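Local atomic coordinates of rubber oxygenase (Streptomyces sp., PDB entry 5O1L), a protein that cleaves the poly(cis-1,4-isoprene) chains of rubber oxidatively, adding dioxygen across their double bonds at a non-covalently bound b-type heme. Residues E305-L308 and G309-E313; Q344-L347 and E348-A352. All coordinates share one frame; numbering follows the deposited sequence.

Both interactions are short runs of helix within the catalytic domain, joined by i to i+4 bonds, but they serve different places in the fold. Interaction 1, at 305-313 on helix 298-313, is partly buried, and the side chains that meet one another within it are apolar. Interaction 2, at 344-352, is a surface contact at the start of helix 345-362, where a glutamate carboxylate adds a polar bond to the backbone ladder. The centres of interaction 1 and interaction 2 lie about 21 Å apart, and the two do not touch. Helix 320-331 links them indirectly: Leu-308, Val-311 and Ala-312 lean on its Ile-323, while Gln-344 and Leu-347 rest on its Ala-325.

Interaction 1: E305-L308 and G309-E313; sequences EVLL and GIVAE
Four successive i to i+4 hydrogen bonds tie Glu-305 through Leu-308 to Gly-309 through Ala-312, running from Gly-309 N to Glu-305 O at 3.0 Å to Ala-312 N and Leu-308 O at 3.1 Å, as in a regular alpha-helix. The side chains then pair with the same spacing on adjacent faces. On one, Val-306 and Ile-310 meet methyl to methyl, Val-306 CG1 lying 3.8 Å from Ile-310 CD1. Ile-310 carries its CG1 beside its own backbone N (chi1 -74°), which sends the ethyl arm back along the helix, with CG1 packed 3.3 Å from Val-306 O. That carbonyl thus accepts the N-H of Ile-310 and is flanked by the same residue's hydrocarbon. Next to it, the looser pair is Leu-307 with Val-311: the CD1 methyl of Leu-307 comes within 4.2 Å of Val-311 CG2, the two branches crossing at a slant. Val-311 CG2 also sits 3.4 Å from Leu-307 O. A third step up the helix is smaller, Ala-312 CB lying 3.4 Å from Leu-308 O. Outside 305-313 the two faces have different neighbours. Val-306 and Ile-310 bear on Ile-165 of helix 161-169, and Leu-308, Val-311 and Ala-312 on Ile-323 of helix 320-331. This part of helix 298-313 therefore sits between two helices of the all-helical catalytic domain, with the side chain of Ile-310 about 13 Å from the heme. The polar atoms that meet here belong to the backbone ladder, so what the side chains add is van der Waals contact between branched apolar groups, which does not depend on charge.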
loop_
_atom_site.group_PDB
_atom_site.type_symbol
_atom_site.label_atom_id
_atom_site.label_comp_id
_atom_site.label_asym_id
_atom_site.label_seq_id
_atom_site.Cartn_x
_atom_site.Cartn_y
_atom_site.Cartn_z
ATOM N N GLU A 305 -6.983 2.820 -16.633
ATOM C CA GLU A 305 -7.387 3.981 -17.431
ATOM C C GLU A 305 -7.892 5.078 -16.535
ATOM O O GLU A 305 -7.526 6.246 -16.712
ATOM C CB GLU A 305 -8.459 3.592 -18.460
ATOM C CG GLU A 305 -9.338 4.746 -18.927
ATOM C CD GLU A 305 -10.256 4.371 -20.102
ATOM O OE1 GLU A 305 -10.421 3.137 -20.393
ATOM O OE2 GLU A 305 -10.804 5.331 -20.747
ATOM N N VAL A 306 -8.627 4.710 -15.485
ATOM C CA VAL A 306 -9.071 5.710 -14.517
ATOM C C VAL A 306 -7.867 6.354 -13.819
ATOM O O VAL A 306 -7.800 7.560 -13.717
ATOM C CB VAL A 306 -10.050 5.153 -13.468
ATOM C CG1 VAL A 306 -10.371 6.227 -12.460
ATOM C CG2 VAL A 306 -11.361 4.726 -14.133
ATOM N N LEU A 307 -6.920 5.546 -13.325
ATOM C CA LEU A 307 -5.783 6.132 -12.639
ATOM C C LEU A 307 -4.946 7.016 -13.582
ATOM O O LEU A 307 -4.509 8.092 -13.183
ATOM C CB LEU A 307 -4.898 5.034 -12.070
ATOM C CG LEU A 307 -3.676 5.455 -11.247
ATOM C CD1 LEU A 307 -4.094 6.385 -10.122
ATOM C CD2 LEU A 307 -3.002 4.204 -10.683
ATOM N N LEU A 308 -4.694 6.563 -14.804
ATOM C CA LEU A 308 -3.881 7.374 -15.722
ATOM C C LEU A 308 -4.530 8.728 -15.991
ATOM O O LEU A 308 -3.849 9.744 -16.049
ATOM C CB LEU A 308 -3.608 6.631 -17.007
ATOM C CG LEU A 308 -2.648 5.494 -16.941
ATOM C CD1 LEU A 308 -2.674 4.715 -18.237
ATOM C CD2 LEU A 308 -1.232 5.960 -16.587
ATOM N N GLY A 309 -5.870 8.708 -16.056
ATOM C CA GLY A 309 -6.638 9.921 -16.200
ATOM C C GLY A 309 -6.563 10.844 -15.016
ATOM O O GLY A 309 -6.384 12.047 -15.204
ATOM N N ILE A 310 -6.648 10.288 -13.814
ATOM C CA ILE A 310 -6.547 11.058 -12.587
ATOM C C ILE A 310 -5.194 11.776 -12.531
ATOM O O ILE A 310 -5.120 12.939 -12.231
ATOM C CB ILE A 310 -6.658 10.134 -11.353
ATOM C CG1 ILE A 310 -8.089 9.668 -11.162
ATOM C CG2 ILE A 310 -6.128 10.784 -10.073
ATOM C CD1 ILE A 310 -8.206 8.428 -10.296
ATOM N N VAL A 311 -4.112 11.060 -12.833
ATOM C CA VAL A 311 -2.779 11.642 -12.714
ATOM C C VAL A 311 -2.546 12.754 -13.748
ATOM O O VAL A 311 -1.956 13.794 -13.448
ATOM C CB VAL A 311 -1.731 10.542 -12.830
ATOM C CG1 VAL A 311 -0.339 11.155 -12.821
ATOM C CG2 VAL A 311 -1.895 9.560 -11.664
ATOM N N ALA A 312 -2.959 12.505 -14.965
ATOM C CA ALA A 312 -2.847 13.474 -16.028
ATOM C C ALA A 312 -3.684 14.735 -15.751
ATOM O O ALA A 312 -3.280 15.826 -16.162
ATOM C CB ALA A 312 -3.227 12.833 -17.362
ATOM N N GLU A 313 -4.783 14.585 -15.035
ATOM C CA GLU A 313 -5.633 15.723 -14.613
ATOM C C GLU A 313 -5.119 16.599 -13.462
ATOM O O GLU A 313 -5.591 17.721 -13.262
ATOM C CB GLU A 313 -7.021 15.227 -14.239
ATOM C CG GLU A 313 -7.877 14.867 -15.449
ATOM C CD GLU A 313 -9.327 14.539 -15.075
ATOM O OE1 GLU A 313 -9.596 14.114 -13.899
ATOM O OE2 GLU A 313 -10.176 14.693 -15.990
#

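Interaction 2: Q344-L347 and E348-A352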
loop_
_atom_site.group_PDB
_atom_site.type_symbol
_atom_site.label_atom_id
_atom_site.label_comp_id
_atom_site.label_asym_id
_atom_site.label_seq_id
_atom_site.Cartn_x
_atom_site.Cartn_y
_atom_site.Cartn_z
ATOM N N GLN A 344 7.003 4.379 -25.064
ATOM C CA GLN A 344 7.624 5.683 -25.230
ATOM C C GLN A 344 9.140 5.462 -25.318
ATOM O O GLN A 344 9.875 5.948 -24.451
ATOM C CB GLN A 344 7.316 6.568 -24.000
ATOM C CG GLN A 344 5.865 6.977 -23.851
ATOM C CD GLN A 344 5.231 7.836 -24.979
ATOM O OE1 GLN A 344 4.019 7.909 -24.991
ATOM N NE2 GLN A 344 6.004 8.554 -25.810
ATOM N N PRO A 345 9.635 4.851 -26.401
ATOM C CA PRO A 345 11.051 4.471 -26.439
ATOM C C PRO A 345 12.024 5.599 -26.360
ATOM O O PRO A 345 13.032 5.438 -25.624
ATOM C CB PRO A 345 11.235 3.711 -27.748
ATOM C CG PRO A 345 10.019 3.951 -28.529
ATOM C CD PRO A 345 8.894 4.315 -27.561
ATOM N N VAL A 346 11.768 6.725 -26.932
ATOM C CA VAL A 346 12.708 7.857 -26.807
ATOM C C VAL A 346 12.774 8.352 -25.361
ATOM O O VAL A 346 13.881 8.386 -24.782
ATOM C CB VAL A 346 12.359 9.005 -27.734
ATOM C CG1 VAL A 346 13.065 10.347 -27.368
ATOM C CG2 VAL A 346 12.682 8.595 -29.164
ATOM N N LEU A 347 11.629 8.641 -24.718
ATOM C CA LEU A 347 11.677 9.090 -23.375
ATOM C C LEU A 347 12.148 8.006 -22.450
ATOM O O LEU A 347 12.885 8.314 -21.523
ATOM C CB LEU A 347 10.286 9.521 -22.914
ATOM C CG LEU A 347 9.810 10.893 -23.419
ATOM C CD1 LEU A 347 8.291 11.022 -23.186
ATOM C CD2 LEU A 347 10.537 12.042 -22.684
ATOM N N GLU A 348 11.796 6.771 -22.672
ATOM C CA GLU A 348 12.292 5.706 -21.779
ATOM C C GLU A 348 13.816 5.560 -21.825
ATOM O O GLU A 348 14.460 5.334 -20.795
ATOM C CB GLU A 348 11.661 4.393 -22.135
ATOM C CG GLU A 348 10.184 4.233 -21.749
ATOM C CD GLU A 348 9.533 2.953 -22.336
ATOM O OE1 GLU A 348 8.662 2.969 -23.271
ATOM O OE2 GLU A 348 9.834 1.815 -21.825
ATOM N N ARG A 349 14.418 5.734 -22.978
ATOM C CA ARG A 349 15.872 5.666 -23.091
ATOM C C ARG A 349 16.520 6.920 -22.471
ATOM O O ARG A 349 17.556 6.760 -21.806
ATOM C CB ARG A 349 16.271 5.557 -24.566
ATOM C CG ARG A 349 17.781 5.414 -24.729
ATOM C CD ARG A 349 18.108 5.010 -26.175
ATOM N NE ARG A 349 17.602 3.653 -26.444
ATOM C CZ ARG A 349 17.922 2.890 -27.505
ATOM N NH1 ARG A 349 17.414 1.667 -27.626
ATOM N NH2 ARG A 349 18.746 3.329 -28.443
ATOM N N LEU A 350 15.959 8.098 -22.615
ATOM C CA LEU A 350 16.458 9.284 -21.980
ATOM C C LEU A 350 16.430 9.067 -20.448
ATOM O O LEU A 350 17.376 9.447 -19.741
ATOM C CB LEU A 350 15.652 10.553 -22.318
ATOM C CG LEU A 350 15.724 11.056 -23.772
ATOM C CD1 LEU A 350 14.779 12.224 -23.877
ATOM C CD2 LEU A 350 17.158 11.447 -24.148
ATOM N N ILE A 351 15.319 8.566 -19.954
ATOM C CA ILE A 351 15.156 8.342 -18.506
ATOM C C ILE A 351 16.091 7.305 -18.013
ATOM O O ILE A 351 16.774 7.521 -16.986
ATOM C CB ILE A 351 13.691 7.978 -18.145
ATOM C CG1 ILE A 351 12.783 9.135 -18.424
ATOM C CG2 ILE A 351 13.579 7.542 -16.679
ATOM C CD1 ILE A 351 11.342 8.809 -18.420
ATOM N N ALA A 352 16.246 6.176 -18.713
ATOM C CA ALA A 352 17.165 5.179 -18.205
ATOM C C ALA A 352 18.596 5.652 -18.173
ATOM O O ALA A 352 19.379 5.226 -17.267
ATOM C CB ALA A 352 17.041 3.929 -19.108
#
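Glu-348 OE1 is gripped by two donors: the backbone N of Gln-344, 2.8 Å away, and NE of Arg-328, which forms a salt bridge to it from helix 320-331. This is the N-terminus of helix 345-362: Gln-344 holds the N-cap position, and the carboxylate four residues on reaches back to its N-H. Glu-348 returns the favour through its backbone, its N bonding to Gln-344 O at 2.7 Å, so the two residues hold each other by a reciprocal pair of bonds. The geometry follows from the torsions: with CG beside the backbone N (chi1 -73°) and the chain extended from there, the side chain runs back past the carbonyl of Gln-344, CG lying 3.2 Å from Gln-344 O. The N-H of Gln-344 approaches OE1 nearly along the carboxylate's C-O axis. An alanine in place of Glu-348 is likely to leave the N-H of Gln-344 without its acceptor and Arg-328 without this salt-bridge partner. Beyond Gln-344 the ladder continues through Pro-345, Val-346 and Leu-347, whose carbonyls accept from Arg-349, Leu-350 and Ile-351. Apolar contacts are slight: Leu-350 CD1 comes to 4.3 Å from Val-346 CG1 and 4.4 Å from Leu-347 CD2. Leu-347 and Leu-350 both touch Val-374 of helix 373-393, so this end of the helix is backed by a second neighbour as well. Ile-351 turns its ethyl arm back down the helix, bringing CG1 to 3.2 Å from Leu-347 O.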